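Local coordinates for Crov588 (Cafeteriavirus, PDB 6NYR), which is of unknown function but folds as a circular leucine-rich-repeat solenoid built from FNIP repeats, a scaffold of the kind that often binds other proteins, at residues Thr606-Gly611 against Thr628-Gly633; Leu649-Ile654 against Lys672-Tyr677; Asp348-Ile353 against Asp370-Ile375. One frame throughout, in Å; residues are numbered along the deposited sequence.

Contact 1 of 3, residues Thr606-Gly611 against Thr628-Gly633; sequences TYLTFG and THLTFG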
loop_
_atom_site.group_PDB
_atom_site.type_symbol
_atom_site.label_atom_id
_atom_site.label_comp_id
_atom_site.label_asym_id
_atom_site.label_seq_id
_atom_site.Cartn_x
_atom_site.Cartn_y
_atom_site.Cartn_z
ATOM N N THR A 606 -4.523 -27.031 14.944
ATOM C CA THR A 606 -4.113 -25.925 15.796
ATOM C C THR A 606 -5.029 -24.717 15.706
ATOM O O THR A 606 -5.181 -23.998 16.696
ATOM C CB THR A 606 -2.684 -25.483 15.442
ATOM O OG1 THR A 606 -2.616 -25.150 14.047
ATOM C CG2 THR A 606 -1.684 -26.588 15.753
ATOM N N TYR A 607 -5.643 -24.479 14.552
ATOM C CA TYR A 607 -6.489 -23.311 14.325
ATOM C C TYR A 607 -7.868 -23.781 13.890
ATOM O O TYR A 607 -8.000 -24.491 12.888
ATOM C CB TYR A 607 -5.856 -22.393 13.275
ATOM C CG TYR A 607 -4.792 -21.483 13.850
ATOM C CD1 TYR A 607 -3.665 -22.006 14.469
ATOM C CD2 TYR A 607 -4.908 -20.103 13.764
ATOM C CE1 TYR A 607 -2.693 -21.181 15.004
ATOM C CE2 TYR A 607 -3.939 -19.270 14.290
ATOM C CZ TYR A 607 -2.833 -19.813 14.905
ATOM O OH TYR A 607 -1.866 -18.984 15.428
ATOM N N LEU A 608 -8.887 -23.404 14.655
ATOM C CA LEU A 608 -10.266 -23.766 14.368
ATOM C C LEU A 608 -11.124 -22.513 14.391
ATOM O O LEU A 608 -11.117 -21.768 15.378
ATOM C CB LEU A 608 -10.788 -24.777 15.389
ATOM C CG LEU A 608 -12.194 -25.320 15.156
ATOM C CD1 LEU A 608 -12.284 -25.919 13.762
ATOM C CD2 LEU A 608 -12.534 -26.350 16.217
ATOM N N THR A 609 -11.849 -22.272 13.304
ATOM C CA THR A 609 -12.729 -21.115 13.208
ATOM C C THR A 609 -14.109 -21.568 12.754
ATOM O O THR A 609 -14.262 -22.091 11.645
ATOM C CB THR A 609 -12.164 -20.065 12.245
ATOM O OG1 THR A 609 -10.877 -19.633 12.704
ATOM C CG2 THR A 609 -13.094 -18.860 12.155
ATOM N N PHE A 610 -15.106 -21.364 13.611
ATOM C CA PHE A 610 -16.503 -21.542 13.249
ATOM C C PHE A 610 -17.046 -20.241 12.667
ATOM O O PHE A 610 -16.546 -19.150 12.958
ATOM C CB PHE A 610 -17.324 -21.966 14.467
ATOM C CG PHE A 610 -16.906 -23.286 15.040
ATOM C CD1 PHE A 610 -17.384 -24.473 14.507
ATOM C CD2 PHE A 610 -16.025 -23.344 16.109
ATOM C CE1 PHE A 610 -16.995 -25.691 15.033
ATOM C CE2 PHE A 610 -15.633 -24.560 16.636
ATOM C CZ PHE A 610 -16.118 -25.732 16.096
ATOM N N GLY A 611 -18.068 -20.367 11.829
ATOM C CA GLY A 611 -18.653 -19.237 11.139
ATOM C C GLY A 611 -19.792 -18.584 11.896
ATOM O O GLY A 611 -20.010 -18.824 13.084
ATOM N N THR A 628 -4.702 -24.472 19.549
ATOM C CA THR A 628 -4.173 -23.284 20.191
ATOM C C THR A 628 -5.034 -22.048 19.991
ATOM O O THR A 628 -4.948 -21.125 20.814
ATOM C CB THR A 628 -2.764 -22.966 19.662
ATOM O OG1 THR A 628 -2.817 -22.813 18.235
ATOM C CG2 THR A 628 -1.782 -24.075 20.021
ATOM N N HIS A 629 -5.843 -21.997 18.935
ATOM C CA HIS A 629 -6.599 -20.798 18.584
ATOM C C HIS A 629 -8.001 -21.212 18.162
ATOM O O HIS A 629 -8.187 -21.803 17.092
ATOM C CB HIS A 629 -5.888 -20.026 17.472
ATOM C CG HIS A 629 -4.608 -19.384 17.910
ATOM N ND1 HIS A 629 -3.494 -20.109 18.275
ATOM C CD2 HIS A 629 -4.268 -18.081 18.046
ATOM C CE1 HIS A 629 -2.523 -19.282 18.615
ATOM N NE2 HIS A 629 -2.966 -18.044 18.486
ATOM N N LEU A 630 -8.985 -20.880 18.995
ATOM C CA LEU A 630 -10.374 -21.265 18.785
ATOM C C LEU A 630 -11.209 -20.008 18.614
ATOM O O LEU A 630 -11.220 -19.143 19.496
ATOM C CB LEU A 630 -10.895 -22.088 19.961
ATOM C CG LEU A 630 -12.365 -22.509 19.888
ATOM C CD1 LEU A 630 -12.629 -23.325 18.635
ATOM C CD2 LEU A 630 -12.761 -23.275 21.140
ATOM N N THR A 631 -11.904 -19.906 17.485
ATOM C CA THR A 631 -12.715 -18.740 17.172
ATOM C C THR A 631 -14.147 -19.163 16.878
ATOM O O THR A 631 -14.385 -20.031 16.030
ATOM C CB THR A 631 -12.140 -17.974 15.976
ATOM O OG1 THR A 631 -10.807 -17.546 16.278
ATOM C CG2 THR A 631 -13.001 -16.759 15.661
ATOM N N PHE A 632 -15.089 -18.547 17.583
ATOM C CA PHE A 632 -16.510 -18.750 17.364
ATOM C C PHE A 632 -17.105 -17.529 16.675
ATOM O O PHE A 632 -16.515 -16.445 16.652
ATOM C CB PHE A 632 -17.239 -18.998 18.682
ATOM C CG PHE A 632 -16.954 -20.333 19.283
ATOM C CD1 PHE A 632 -17.582 -21.472 18.805
ATOM C CD2 PHE A 632 -16.046 -20.458 20.323
ATOM C CE1 PHE A 632 -17.314 -22.707 19.358
ATOM C CE2 PHE A 632 -15.777 -21.689 20.875
ATOM C CZ PHE A 632 -16.410 -22.811 20.392
ATOM N N GLY A 633 -18.304 -17.717 16.127
ATOM C CA GLY A 633 -18.966 -16.696 15.347
ATOM C C GLY A 633 -19.972 -15.891 16.159
ATOM O O GLY A 633 -20.122 -16.050 17.366
HETATM O O HOH W 1 -8.962 -19.648 14.871
#
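Strands 607-609 and 629-631 run side by side, 3° from parallel with their axes 4.8 Å apart, and each residue pairs with its counterpart 22 positions on. The backbone ladder is regular: Leu608 N donates to His629 O at 176°, and Thr631 N to Leu608 O and Phe610 N to Thr631 O follow, each donor lying nearly along the C=O axis. At the start of the ladder Thr606 O is gripped twice, by Thr628 N at 2.9 Å on an in-plane lone pair and by His629 N at 3.1 Å almost along the C=O axis.

On the face carrying Tyr607, His629, Thr609 and Thr631, both aromatic residues set CG anti to the carbonyl carbon, so the rings point the same way and form an offset stack, centroids of Tyr607 and His629 4.2 Å apart and planes at 10°. The slide puts His629 CB over the centre of the tyrosine ring as a CH-pi contact, while Tyr607 OH sits above the imidazole. Thr628 OG1 meets His629 ND1 in the imidazole plane at 2.8 Å, a hydrogen bond, with either atom as possible donor, that would restrain the ring's rotation. Water 1 donates to Leu608 O and also bonds Thr609 OG1 and Thr631 OG1.

The face of Leu608 and Leu630 is apolar. Both hold CG anti to the backbone N, and Leu630 CD1 touches both Leu608 CD2 and the edge of the Phe610 ring, 3.8 Å from Phe610 CE2. Just past the strands, Phe610 and Phe632 are nearly parallel but slid apart, touching through Phe610 CD2 and Phe632 CE1 at 3.6 Å. Equivalent positions thus stack in ladders, leucine on leucine and phenylalanine beside phenylalanine in the buried layer, as in the parallel beta-sheet of a leucine-rich-repeat solenoid.

Contact 2 of 3, residues Leu649-Ile654 against Lys672-Tyr677; sequences LKVLKI and KFKIEY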
loop_
_atom_site.group_PDB
_atom_site.type_symbol
_atom_site.label_atom_id
_atom_site.label_comp_id
_atom_site.label_asym_id
_atom_site.label_seq_id
_atom_site.Cartn_x
_atom_site.Cartn_y
_atom_site.Cartn_z
ATOM N N LEU A 649 -4.789 -24.578 24.711
ATOM C CA LEU A 649 -5.411 -23.372 24.186
ATOM C C LEU A 649 -4.655 -22.124 24.625
ATOM O O LEU A 649 -4.294 -21.968 25.794
ATOM C CB LEU A 649 -6.871 -23.274 24.633
ATOM C CG LEU A 649 -7.624 -22.116 23.972
ATOM C CD1 LEU A 649 -7.756 -22.359 22.467
ATOM C CD2 LEU A 649 -8.994 -21.883 24.593
ATOM N N LYS A 650 -4.441 -21.225 23.669
ATOM C CA LYS A 650 -3.797 -19.938 23.901
ATOM C C LYS A 650 -4.736 -18.757 23.734
ATOM O O LYS A 650 -4.645 -17.795 24.500
ATOM C CB LYS A 650 -2.597 -19.778 22.960
ATOM C CG LYS A 650 -1.480 -20.788 23.210
ATOM C CD LYS A 650 -0.282 -20.538 22.303
ATOM C CE LYS A 650 0.802 -21.595 22.485
ATOM N NZ LYS A 650 1.393 -21.524 23.862
ATOM N N VAL A 651 -5.641 -18.801 22.759
ATOM C CA VAL A 651 -6.515 -17.672 22.464
ATOM C C VAL A 651 -7.918 -18.178 22.165
ATOM O O VAL A 651 -8.104 -19.039 21.299
ATOM C CB VAL A 651 -5.985 -16.839 21.278
ATOM C CG1 VAL A 651 -6.980 -15.755 20.898
ATOM C CG2 VAL A 651 -4.633 -16.236 21.620
ATOM N N LEU A 652 -8.903 -17.625 22.870
ATOM C CA LEU A 652 -10.315 -17.881 22.611
ATOM C C LEU A 652 -10.946 -16.590 22.101
ATOM O O LEU A 652 -10.910 -15.567 22.791
ATOM C CB LEU A 652 -11.023 -18.369 23.873
ATOM C CG LEU A 652 -12.547 -18.490 23.804
ATOM C CD1 LEU A 652 -12.953 -19.473 22.719
ATOM C CD2 LEU A 652 -13.102 -18.920 25.156
ATOM N N LYS A 653 -11.514 -16.642 20.898
ATOM C CA LYS A 653 -12.149 -15.489 20.268
ATOM C C LYS A 653 -13.665 -15.627 20.366
ATOM O O LYS A 653 -14.233 -16.626 19.912
ATOM C CB LYS A 653 -11.715 -15.379 18.805
ATOM C CG LYS A 653 -12.316 -14.208 18.049
ATOM C CD LYS A 653 -11.593 -12.904 18.335
ATOM C CE LYS A 653 -10.421 -12.721 17.378
ATOM N NZ LYS A 653 -10.864 -12.208 16.044
ATOM N N ILE A 654 -14.315 -14.600 20.913
ATOM C CA ILE A 654 -15.705 -14.685 21.345
ATOM C C ILE A 654 -16.421 -13.378 21.038
ATOM O O ILE A 654 -15.822 -12.299 21.047
ATOM C CB ILE A 654 -15.775 -15.011 22.859
ATOM C CG1 ILE A 654 -15.506 -16.501 23.108
ATOM C CG2 ILE A 654 -17.101 -14.587 23.464
ATOM C CD1 ILE A 654 -16.434 -17.431 22.348
ATOM N N LYS A 672 -5.492 -20.209 31.778
ATOM C CA LYS A 672 -4.163 -20.081 31.198
ATOM C C LYS A 672 -4.176 -19.445 29.814
ATOM O O LYS A 672 -3.107 -19.099 29.297
ATOM C CB LYS A 672 -3.492 -21.456 31.115
ATOM C CG LYS A 672 -2.981 -21.998 32.443
ATOM C CD LYS A 672 -3.181 -23.509 32.544
ATOM C CE LYS A 672 -1.897 -24.230 32.955
ATOM N NZ LYS A 672 -1.317 -23.708 34.224
ATOM N N PHE A 673 -5.347 -19.273 29.211
ATOM C CA PHE A 673 -5.461 -18.728 27.867
ATOM C C PHE A 673 -5.986 -17.297 27.915
ATOM O O PHE A 673 -6.418 -16.793 28.953
ATOM C CB PHE A 673 -6.374 -19.599 26.993
ATOM C CG PHE A 673 -7.766 -19.750 27.529
ATOM C CD1 PHE A 673 -8.751 -18.826 27.209
ATOM C CD2 PHE A 673 -8.094 -20.814 28.348
ATOM C CE1 PHE A 673 -10.033 -18.962 27.702
ATOM C CE2 PHE A 673 -9.375 -20.954 28.844
ATOM C CZ PHE A 673 -10.343 -20.027 28.522
ATOM N N LYS A 674 -5.931 -16.648 26.758
ATOM C CA LYS A 674 -6.321 -15.256 26.581
ATOM C C LYS A 674 -7.621 -15.194 25.794
ATOM O O LYS A 674 -7.813 -15.943 24.833
ATOM C CB LYS A 674 -5.197 -14.501 25.871
ATOM C CG LYS A 674 -5.527 -13.108 25.408
ATOM C CD LYS A 674 -5.488 -13.053 23.890
ATOM C CE LYS A 674 -5.359 -11.623 23.392
ATOM N NZ LYS A 674 -3.954 -11.140 23.503
ATOM N N ILE A 675 -8.519 -14.308 26.216
ATOM C CA ILE A 675 -9.839 -14.180 25.608
ATOM C C ILE A 675 -9.872 -12.899 24.786
ATOM O O ILE A 675 -9.611 -11.808 25.307
ATOM C CB ILE A 675 -10.956 -14.175 26.662
ATOM C CG1 ILE A 675 -11.031 -15.525 27.374
ATOM C CG2 ILE A 675 -12.295 -13.851 26.012
ATOM C CD1 ILE A 675 -11.759 -15.474 28.699
ATOM N N GLU A 676 -10.191 -13.038 23.502
ATOM C CA GLU A 676 -10.357 -11.913 22.591
ATOM C C GLU A 676 -11.836 -11.746 22.269
ATOM O O GLU A 676 -12.496 -12.705 21.855
ATOM C CB GLU A 676 -9.561 -12.134 21.301
ATOM C CG GLU A 676 -8.064 -11.937 21.456
ATOM C CD GLU A 676 -7.296 -12.193 20.170
ATOM O OE1 GLU A 676 -7.927 -12.222 19.094
ATOM O OE2 GLU A 676 -6.063 -12.378 20.241
ATOM N N TYR A 677 -12.351 -10.534 22.443
ATOM C CA TYR A 677 -13.745 -10.241 22.138
ATOM C C TYR A 677 -13.839 -9.503 20.807
ATOM O O TYR A 677 -12.918 -8.788 20.404
ATOM C CB TYR A 677 -14.403 -9.399 23.240
ATOM C CG TYR A 677 -14.454 -10.081 24.589
ATOM C CD1 TYR A 677 -15.150 -11.272 24.759
ATOM C CD2 TYR A 677 -13.824 -9.527 25.698
ATOM C CE1 TYR A 677 -15.199 -11.902 25.989
ATOM C CE2 TYR A 677 -13.873 -10.149 26.933
ATOM C CZ TYR A 677 -14.563 -11.334 27.071
ATOM O OH TYR A 677 -14.614 -11.953 28.297
#
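The last rung of the leucine-rich-repeat strand ladder is formed here, where strand 674-678, outermost in the chain's strand order, pairs in parallel with strand 651-655. The short segments cross at -24°, with axes 4.6 Å apart at closest. Four backbone bonds alternate across the gap. Lys674 N reaches Lys650 O from above the carbonyl plane, whereas Leu652 N to Lys674 O and Ile654 N to Glu676 O lie nearly along the C=O axis; Glu676 N to Leu652 O is the shortest at 2.7 Å.

Phe673 holds CG in the crowded position between backbone N and carbonyl carbon (chi1 59°), which sets its ring alongside Leu649 and Leu652. Leu649 CD2 lies over one face of that ring, 4.0 Å from the Phe673 centroid, and Leu652 CD2 approaches Phe673 CE1 at the same distance. On the opposite side of the strands, Glu676 extends beyond CG across Val651, its CD 3.6 Å from Val651 CG1. Lys653, bent at three torsions, brings CE to 3.1 Å from Glu676 OE1, yet NZ remains 4.2 Å from that oxygen, beyond salt-bridge range.

Strand 629-631 flanks strand 651-655 on its other side, through backbone bonds and the packing of Leu652 on Leu630. Helix 659-662 lies in the connection between the paired strands, with Ile662 against Ile654 and Lys659 against Tyr677.

Contact 3 of 3, residues Asp348-Ile353 against Asp370-Ile375; sequences DDFNQI and DDFNQI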
loop_
_atom_site.group_PDB
_atom_site.type_symbol
_atom_site.label_atom_id
_atom_site.label_comp_id
_atom_site.label_asym_id
_atom_site.label_seq_id
_atom_site.Cartn_x
_atom_site.Cartn_y
_atom_site.Cartn_z
ATOM N N ASP A 348 -3.476 7.949 -21.725
ATOM C CA ASP A 348 -4.762 7.486 -22.233
ATOM C C ASP A 348 -4.881 7.677 -23.738
ATOM O O ASP A 348 -5.342 6.775 -24.449
ATOM C CB ASP A 348 -5.899 8.225 -21.525
ATOM C CG ASP A 348 -6.094 7.762 -20.101
ATOM O OD1 ASP A 348 -5.604 6.669 -19.764
ATOM O OD2 ASP A 348 -6.759 8.481 -19.328
ATOM N N ASP A 349 -4.455 8.833 -24.248
ATOM C CA ASP A 349 -4.802 9.239 -25.603
ATOM C C ASP A 349 -3.879 8.695 -26.689
ATOM O O ASP A 349 -4.283 8.668 -27.862
ATOM C CB ASP A 349 -4.820 10.774 -25.713
ATOM C CG ASP A 349 -5.983 11.401 -24.976
ATOM O OD1 ASP A 349 -6.770 10.647 -24.367
ATOM O OD2 ASP A 349 -6.108 12.646 -25.008
ATOM N N PHE A 350 -2.660 8.281 -26.347
ATOM C CA PHE A 350 -1.699 7.906 -27.377
ATOM C C PHE A 350 -2.254 6.779 -28.243
ATOM O O PHE A 350 -2.621 5.713 -27.736
ATOM C CB PHE A 350 -0.370 7.473 -26.769
ATOM C CG PHE A 350 0.680 7.163 -27.804
ATOM C CD1 PHE A 350 1.288 8.191 -28.505
ATOM C CD2 PHE A 350 1.042 5.858 -28.090
ATOM C CE1 PHE A 350 2.248 7.924 -29.462
ATOM C CE2 PHE A 350 2.003 5.586 -29.050
ATOM C CZ PHE A 350 2.604 6.622 -29.734
ATOM N N ASN A 351 -2.280 7.003 -29.558
ATOM C CA ASN A 351 -2.808 6.021 -30.498
ATOM C C ASN A 351 -2.276 6.293 -31.899
ATOM O O ASN A 351 -3.056 6.428 -32.848
ATOM C CB ASN A 351 -4.337 6.055 -30.480
ATOM C CG ASN A 351 -4.951 4.924 -31.269
ATOM O OD1 ASN A 351 -4.303 3.914 -31.529
ATOM N ND2 ASN A 351 -6.207 5.093 -31.668
ATOM N N GLN A 352 -0.955 6.388 -32.032
ATOM C CA GLN A 352 -0.299 6.568 -33.319
ATOM C C GLN A 352 0.458 5.311 -33.731
ATOM O O GLN A 352 0.998 4.586 -32.890
ATOM C CB GLN A 352 0.690 7.742 -33.277
ATOM C CG GLN A 352 0.077 9.095 -33.010
ATOM C CD GLN A 352 -0.954 9.491 -34.041
ATOM O OE1 GLN A 352 -0.719 9.391 -35.244
ATOM N NE2 GLN A 352 -2.115 9.931 -33.572
ATOM N N ILE A 353 0.514 5.072 -35.045
ATOM C CA ILE A 353 1.294 3.957 -35.561
ATOM C C ILE A 353 2.746 4.130 -35.122
ATOM O O ILE A 353 3.265 5.250 -35.031
ATOM C CB ILE A 353 1.197 3.883 -37.094
ATOM C CG1 ILE A 353 -0.254 3.684 -37.544
ATOM C CG2 ILE A 353 2.072 2.747 -37.628
ATOM C CD1 ILE A 353 -0.482 3.941 -39.027
ATOM N N ASP A 370 -4.845 3.669 -22.506
ATOM C CA ASP A 370 -6.193 3.230 -22.843
ATOM C C ASP A 370 -6.368 3.017 -24.343
ATOM O O ASP A 370 -6.839 1.963 -24.783
ATOM C CB ASP A 370 -7.216 4.255 -22.346
ATOM C CG ASP A 370 -7.409 4.223 -20.847
ATOM O OD1 ASP A 370 -6.828 3.341 -20.181
ATOM O OD2 ASP A 370 -8.173 5.069 -20.340
ATOM N N ASP A 371 -6.004 4.017 -25.146
ATOM C CA ASP A 371 -6.525 4.105 -26.503
ATOM C C ASP A 371 -5.664 3.435 -27.563
ATOM O O ASP A 371 -6.150 3.227 -28.682
ATOM C CB ASP A 371 -6.717 5.575 -26.899
ATOM C CG ASP A 371 -7.950 6.189 -26.278
ATOM O OD1 ASP A 371 -8.689 5.464 -25.578
ATOM O OD2 ASP A 371 -8.177 7.402 -26.487
ATOM N N PHE A 372 -4.404 3.120 -27.269
ATOM C CA PHE A 372 -3.543 2.580 -28.310
ATOM C C PHE A 372 -4.180 1.350 -28.950
ATOM O O PHE A 372 -4.535 0.388 -28.265
ATOM C CB PHE A 372 -2.166 2.202 -27.780
ATOM C CG PHE A 372 -1.256 1.686 -28.852
ATOM C CD1 PHE A 372 -0.657 2.564 -29.744
ATOM C CD2 PHE A 372 -1.026 0.328 -28.995
ATOM C CE1 PHE A 372 0.174 2.096 -30.742
ATOM C CE2 PHE A 372 -0.192 -0.143 -29.998
ATOM C CZ PHE A 372 0.404 0.744 -30.869
ATOM N N ASN A 373 -4.273 1.368 -30.279
ATOM C CA ASN A 373 -4.962 0.315 -31.015
ATOM C C ASN A 373 -4.519 0.336 -32.470
ATOM O O ASN A 373 -5.346 0.464 -33.376
ATOM C CB ASN A 373 -6.473 0.512 -30.889
ATOM C CG ASN A 373 -7.259 -0.675 -31.385
ATOM O OD1 ASN A 373 -6.760 -1.796 -31.429
ATOM N ND2 ASN A 373 -8.506 -0.431 -31.765
ATOM N N GLN A 374 -3.214 0.220 -32.699
ATOM C CA GLN A 374 -2.650 0.163 -34.037
ATOM C C GLN A 374 -1.995 -1.196 -34.242
ATOM O O GLN A 374 -1.585 -1.854 -33.280
ATOM C CB GLN A 374 -1.614 1.261 -34.269
ATOM C CG GLN A 374 -2.130 2.653 -34.004
ATOM C CD GLN A 374 -3.228 3.063 -34.966
ATOM O OE1 GLN A 374 -3.216 2.694 -36.140
ATOM N NE2 GLN A 374 -4.192 3.820 -34.466
ATOM N N ILE A 375 -1.913 -1.627 -35.500
ATOM C CA ILE A 375 -1.221 -2.871 -35.793
ATOM C C ILE A 375 0.253 -2.697 -35.447
ATOM O O ILE A 375 0.834 -1.620 -35.646
ATOM C CB ILE A 375 -1.396 -3.289 -37.265
ATOM C CG1 ILE A 375 -0.610 -2.376 -38.203
ATOM C CG2 ILE A 375 -2.869 -3.300 -37.654
ATOM C CD1 ILE A 375 -0.804 -2.705 -39.687
HETATM O O HOH W 2 -6.961 8.405 -28.798
#
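Asn351 sets CG anti to its backbone N (chi1 -171°), sending the amide across to the next loop, while Gln374, with CG anti to the carbonyl carbon and a bend at chi2, folds back to meet it at about a right angle. Asn351 OD1 therefore accepts twice: from Asn373 N at 2.8 Å and from Gln374 NE2 at 2.9 Å. Both donors stand well above the plane of its carbonyl, and the planes of the two amides are 44° apart. Gln374 OE1 rests on Ile353 CG1.

Phe350 and Phe372 share the same anti first torsion and lie alongside each other, Phe350 CD2 to Phe372 CD1 4.1 Å, with Gln352 O at the edge of the Phe372 ring.

Nearer the loop start, Asp371 N donates to Asp348 O. The carboxylates of Asp348 and Asp370 stack with planes 13° apart and OD1 of the former 3.1 Å from OD2 of the latter, a closeness that may raise the pKa of one of them. Water 2 donates to Asp349 O and Asp371 OD2.

Asn373 OD1 in turn accepts from Asn395 N and Gln396 NE2, repeating the bond pattern: an asparagine ladder, characteristic of leucine-rich-repeat solenoids.

How the contacts relate
Contacts 1 and 2 take in four consecutive strands, centres 10 Å apart, and the pairing of 629-631 with 651-655 joins them through probable hydrogen bonds from Lys653 N to Leu630 O and from Lys650 N to Thr628 O. Contact 3 lies across the chain's centre, its nearest atoms about 40 Å from either, in loops that follow strands 343-345 and 365-367. The strand contacts are partly buried and rest on continuous backbone pairing; in the surface loop contact the side-chain carbonyl of Asn351 accepts two of the three direct hydrogen bonds. Contacts 1 and 3 bring equivalent repeat positions, 22 residues apart, against each other, mostly like on like, whereas contact 2 pairs unlike residues at the chain's last strand.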